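Long-range contact in Di-haem cytochrome c peroxidase family protein (Burkholderia thailandensis E264, PDB 6NX0), which binds two c-type hemes, reaches an unusually stable bis-Fe(IV) state, and probably acts as a cytochrome c peroxidase-like oxidoreductase: residues D263-Y275 / V451-V463. Residues are numbered along the deposited sequence; the frame is centred on the assembly and turned at random.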
# COMPACT_ATOMS: atom_id res chain seq x y z
N ASP A 263 10.34 -7.58 -13.62
CA ASP A 263 11.42 -7.48 -12.64
C ASP A 263 11.81 -6.04 -12.36
O ASP A 263 12.26 -5.73 -11.25
CB ASP A 263 12.64 -8.27 -13.14
CG ASP A 263 12.46 -9.78 -13.04
OD1 ASP A 263 11.51 -10.27 -12.40
OD2 ASP A 263 13.32 -10.50 -13.60
N GLU A 264 11.66 -5.14 -13.33
CA GLU A 264 12.07 -3.77 -13.05
C GLU A 264 11.17 -3.12 -12.01
O GLU A 264 11.54 -2.09 -11.45
CB GLU A 264 12.10 -2.93 -14.33
CG GLU A 264 10.76 -2.59 -14.95
CD GLU A 264 10.90 -1.47 -15.99
OE1 GLU A 264 11.94 -0.77 -15.99
OE2 GLU A 264 9.99 -1.29 -16.81
N MET A 265 10.02 -3.72 -11.72
CA MET A 265 9.13 -3.20 -10.69
C MET A 265 9.39 -3.82 -9.32
O MET A 265 8.57 -3.63 -8.40
CB MET A 265 7.67 -3.41 -11.14
CG MET A 265 7.33 -2.65 -12.43
SD MET A 265 7.66 -0.87 -12.32
CE MET A 265 6.19 -0.34 -11.49
N ALA A 266 10.52 -4.52 -9.16
CA ALA A 266 10.98 -5.04 -7.87
C ALA A 266 12.51 -5.03 -7.87
O ALA A 266 13.16 -6.08 -7.95
CB ALA A 266 10.42 -6.45 -7.63
N PRO A 267 13.12 -3.83 -7.75
CA PRO A 267 14.57 -3.72 -8.00
C PRO A 267 15.46 -4.28 -6.90
O PRO A 267 16.56 -4.77 -7.21
CB PRO A 267 14.78 -2.21 -8.16
CG PRO A 267 13.41 -1.60 -8.36
CD PRO A 267 12.46 -2.51 -7.66
N PHE A 268 15.08 -4.16 -5.63
CA PHE A 268 15.92 -4.59 -4.51
C PHE A 268 17.33 -3.99 -4.61
O PHE A 268 18.34 -4.69 -4.62
CB PHE A 268 15.98 -6.12 -4.44
CG PHE A 268 14.66 -6.78 -4.13
CD1 PHE A 268 14.11 -6.72 -2.85
CD2 PHE A 268 13.97 -7.47 -5.11
CE1 PHE A 268 12.90 -7.33 -2.57
CE2 PHE A 268 12.76 -8.08 -4.83
CZ PHE A 268 12.24 -8.01 -3.55
N SER A 269 17.37 -2.65 -4.70
CA SER A 269 18.61 -1.93 -4.94
C SER A 269 18.95 -0.97 -3.80
O SER A 269 19.73 -0.04 -4.00
CB SER A 269 18.54 -1.16 -6.26
OG SER A 269 17.61 -0.10 -6.17
N SER A 270 18.41 -1.19 -2.61
CA SER A 270 18.63 -0.28 -1.50
C SER A 270 19.92 -0.63 -0.77
O SER A 270 20.51 -1.69 -0.97
CB SER A 270 17.46 -0.33 -0.52
OG SER A 270 17.46 -1.56 0.19
N ARG A 271 20.34 0.28 0.12
CA ARG A 271 21.50 -0.01 0.97
C ARG A 271 21.20 -1.15 1.93
O ARG A 271 22.10 -1.95 2.24
CB ARG A 271 21.96 1.25 1.70
CG ARG A 271 22.71 2.19 0.75
CD ARG A 271 23.27 3.46 1.43
NE ARG A 271 24.02 3.15 2.65
CZ ARG A 271 23.58 3.32 3.90
NH1 ARG A 271 22.39 3.87 4.15
NH2 ARG A 271 24.34 2.97 4.91
N TYR A 272 19.95 -1.30 2.38
CA TYR A 272 19.59 -2.48 3.16
C TYR A 272 19.81 -3.75 2.34
O TYR A 272 20.32 -4.76 2.87
CB TYR A 272 18.15 -2.37 3.65
CG TYR A 272 17.67 -3.63 4.32
CD1 TYR A 272 17.98 -3.88 5.65
CD2 TYR A 272 16.93 -4.58 3.63
CE1 TYR A 272 17.54 -5.05 6.29
CE2 TYR A 272 16.51 -5.75 4.24
CZ TYR A 272 16.81 -5.97 5.57
OH TYR A 272 16.39 -7.13 6.21
N ASP A 273 19.45 -3.73 1.05
CA ASP A 273 19.67 -4.91 0.20
C ASP A 273 21.16 -5.19 0.01
O ASP A 273 21.57 -6.35 -0.05
CB ASP A 273 18.99 -4.72 -1.15
CG ASP A 273 17.49 -4.63 -1.02
OD1 ASP A 273 16.90 -5.55 -0.39
OD2 ASP A 273 16.91 -3.64 -1.52
N ALA A 274 21.98 -4.15 -0.05
CA ALA A 274 23.42 -4.37 -0.16
C ALA A 274 23.98 -4.94 1.14
O ALA A 274 24.97 -5.70 1.11
CB ALA A 274 24.12 -3.07 -0.52
N TYR A 275 23.38 -4.59 2.27
CA TYR A 275 23.76 -5.17 3.56
C TYR A 275 23.35 -6.63 3.65
O TYR A 275 24.08 -7.45 4.23
CB TYR A 275 23.13 -4.35 4.68
CG TYR A 275 22.99 -5.07 5.99
CD1 TYR A 275 24.06 -5.17 6.87
CD2 TYR A 275 21.78 -5.64 6.36
CE1 TYR A 275 23.93 -5.83 8.08
CE2 TYR A 275 21.64 -6.30 7.58
CZ TYR A 275 22.72 -6.39 8.43
OH TYR A 275 22.59 -7.04 9.64
N VAL A 451 14.15 5.84 12.32
CA VAL A 451 14.11 6.60 11.07
C VAL A 451 15.37 6.35 10.24
O VAL A 451 15.30 6.11 9.03
CB VAL A 451 13.91 8.09 11.36
CG1 VAL A 451 14.09 8.93 10.09
CG2 VAL A 451 12.57 8.33 12.00
N ALA A 452 16.54 6.38 10.88
CA ALA A 452 17.77 6.10 10.14
C ALA A 452 17.72 4.73 9.47
O ALA A 452 18.13 4.57 8.32
CB ALA A 452 18.98 6.19 11.08
N PHE A 453 17.20 3.72 10.17
CA PHE A 453 17.09 2.42 9.54
C PHE A 453 16.11 2.45 8.37
O PHE A 453 16.40 1.89 7.31
CB PHE A 453 16.67 1.38 10.57
CG PHE A 453 16.32 0.09 9.95
CD1 PHE A 453 17.27 -0.65 9.28
CD2 PHE A 453 15.00 -0.38 9.99
CE1 PHE A 453 16.92 -1.84 8.66
CE2 PHE A 453 14.66 -1.56 9.38
CZ PHE A 453 15.60 -2.30 8.71
N LEU A 454 14.94 3.08 8.53
CA LEU A 454 13.98 3.08 7.42
C LEU A 454 14.55 3.75 6.18
O LEU A 454 14.17 3.41 5.06
CB LEU A 454 12.69 3.77 7.86
CG LEU A 454 11.91 2.99 8.94
CD1 LEU A 454 10.66 3.79 9.35
CD2 LEU A 454 11.56 1.58 8.46
N ARG A 455 15.44 4.72 6.37
CA ARG A 455 16.04 5.38 5.21
C ARG A 455 16.96 4.45 4.42
O ARG A 455 17.23 4.73 3.25
CB ARG A 455 16.77 6.64 5.70
CG ARG A 455 15.85 7.72 6.24
CD ARG A 455 16.63 8.77 7.09
NE ARG A 455 17.69 9.42 6.31
CZ ARG A 455 17.50 10.46 5.50
NH1 ARG A 455 16.30 11.01 5.37
NH2 ARG A 455 18.54 10.96 4.82
N THR A 456 17.43 3.34 5.00
CA THR A 456 18.22 2.38 4.24
C THR A 456 17.39 1.56 3.26
O THR A 456 17.96 0.82 2.44
CB THR A 456 18.97 1.40 5.17
OG1 THR A 456 18.08 0.40 5.71
CG2 THR A 456 19.73 2.13 6.28
N LEU A 457 16.06 1.67 3.31
CA LEU A 457 15.20 0.87 2.45
C LEU A 457 14.84 1.59 1.15
O LEU A 457 13.99 1.11 0.40
CB LEU A 457 13.91 0.51 3.20
CG LEU A 457 14.07 -0.02 4.62
CD1 LEU A 457 12.72 -0.41 5.20
CD2 LEU A 457 15.02 -1.20 4.64
N THR A 458 15.46 2.72 0.87
CA THR A 458 15.21 3.44 -0.37
C THR A 458 16.03 2.86 -1.52
O THR A 458 17.25 2.70 -1.41
CB THR A 458 15.57 4.91 -0.15
OG1 THR A 458 14.80 5.42 0.94
CG2 THR A 458 15.32 5.72 -1.39
N ASP A 459 15.35 2.55 -2.62
CA ASP A 459 16.03 2.06 -3.80
C ASP A 459 16.99 3.12 -4.33
O ASP A 459 16.78 4.33 -4.15
CB ASP A 459 15.00 1.62 -4.84
CG ASP A 459 14.56 0.21 -4.63
OD1 ASP A 459 15.38 -0.71 -4.85
OD2 ASP A 459 13.42 -0.02 -4.21
N ALA A 460 18.07 2.65 -4.97
CA ALA A 460 19.20 3.52 -5.29
C ALA A 460 18.80 4.72 -6.14
O ALA A 460 19.35 5.82 -5.96
CB ALA A 460 20.26 2.71 -6.02
N ARG A 461 17.88 4.53 -7.09
CA ARG A 461 17.42 5.59 -7.99
C ARG A 461 16.87 6.79 -7.25
O ARG A 461 16.86 7.91 -7.79
CB ARG A 461 16.34 5.04 -8.95
CG ARG A 461 15.73 6.05 -9.91
CD ARG A 461 14.79 5.34 -10.87
NE ARG A 461 14.08 6.24 -11.77
CZ ARG A 461 13.12 5.86 -12.60
NH1 ARG A 461 12.73 4.59 -12.64
NH2 ARG A 461 12.53 6.75 -13.39
N TYR A 462 16.38 6.60 -6.03
CA TYR A 462 15.55 7.60 -5.37
C TYR A 462 16.16 8.21 -4.12
O TYR A 462 15.47 9.00 -3.46
CB TYR A 462 14.19 6.99 -5.00
CG TYR A 462 13.55 6.26 -6.15
CD1 TYR A 462 13.13 6.95 -7.28
CD2 TYR A 462 13.35 4.89 -6.10
CE1 TYR A 462 12.52 6.30 -8.33
CE2 TYR A 462 12.74 4.22 -7.16
CZ TYR A 462 12.34 4.94 -8.26
OH TYR A 462 11.72 4.27 -9.31
N VAL A 463 17.42 7.90 -3.77
CA VAL A 463 17.95 8.34 -2.48
C VAL A 463 17.98 9.85 -2.37
O VAL A 463 17.84 10.40 -1.27
CB VAL A 463 19.34 7.75 -2.20
CG1 VAL A 463 19.25 6.24 -2.01
CG2 VAL A 463 20.31 8.10 -3.30
O HOH W 1 16.99 1.84 -8.12
O HOH W 2 19.50 3.06 -0.11
O HOH W 3 19.83 4.73 2.05
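Y272 packs against L457 and F453 at the tight end of this contact, where the start of helix 271-276 lies against the R455-T458 turn by the end of helix 444-455. With CG anti to its backbone N (chi1 173°), the Y272 side chain runs alongside that of L457, whose CD2 lies 3.5 Å from Y272 CB. CD1 of the tyrosine approaches F453 CE1 at 3.8 Å, at the edge of the phenylalanine ring, with the ring planes at 80°. Y272 OH hydrogen-bonds to S317 OG. At the backbone, Y272 N donates to T456 O (2.9 Å), tilted out of the carbonyl plane, while T456 OG1 donates to F453 O in its carbonyl plane and also lies against Y272 CB. S270 CB lies close to both T456 O and T458 O, carbonyls of the type I turn R455-T458. On the solvent flank beside this packing, a water bridges R271 N and T458 O, while the R271 guanidinium passes T456 CG2 and forms a salt bridge with E286.

S270 is also the N-cap of helix 271-276 and forms a capping box with D273: D273 N donates to S270 OG, and S270 N and OG both donate to D273 OD2, whose carboxylate also pairs with R373. The contact joins a segment of the di-haem peroxidase family region to the end of the cytochrome c region that binds the second heme; the side chain of F453 is about 7 Å from that of C301, covalently bound to the second heme, and from a bound heme c.

Toward the other end the packing gives way to polar links. D459 OD1 grips S269 twice: S269 N (2.8 Å) meets it nearly along its C-O axis, and S269 OG (2.7 Å) uses its anti lone pair; OD2 goes to Y165. S269 OG in turn accepts from A460 N (3.0 Å), and another water links it to R461 N.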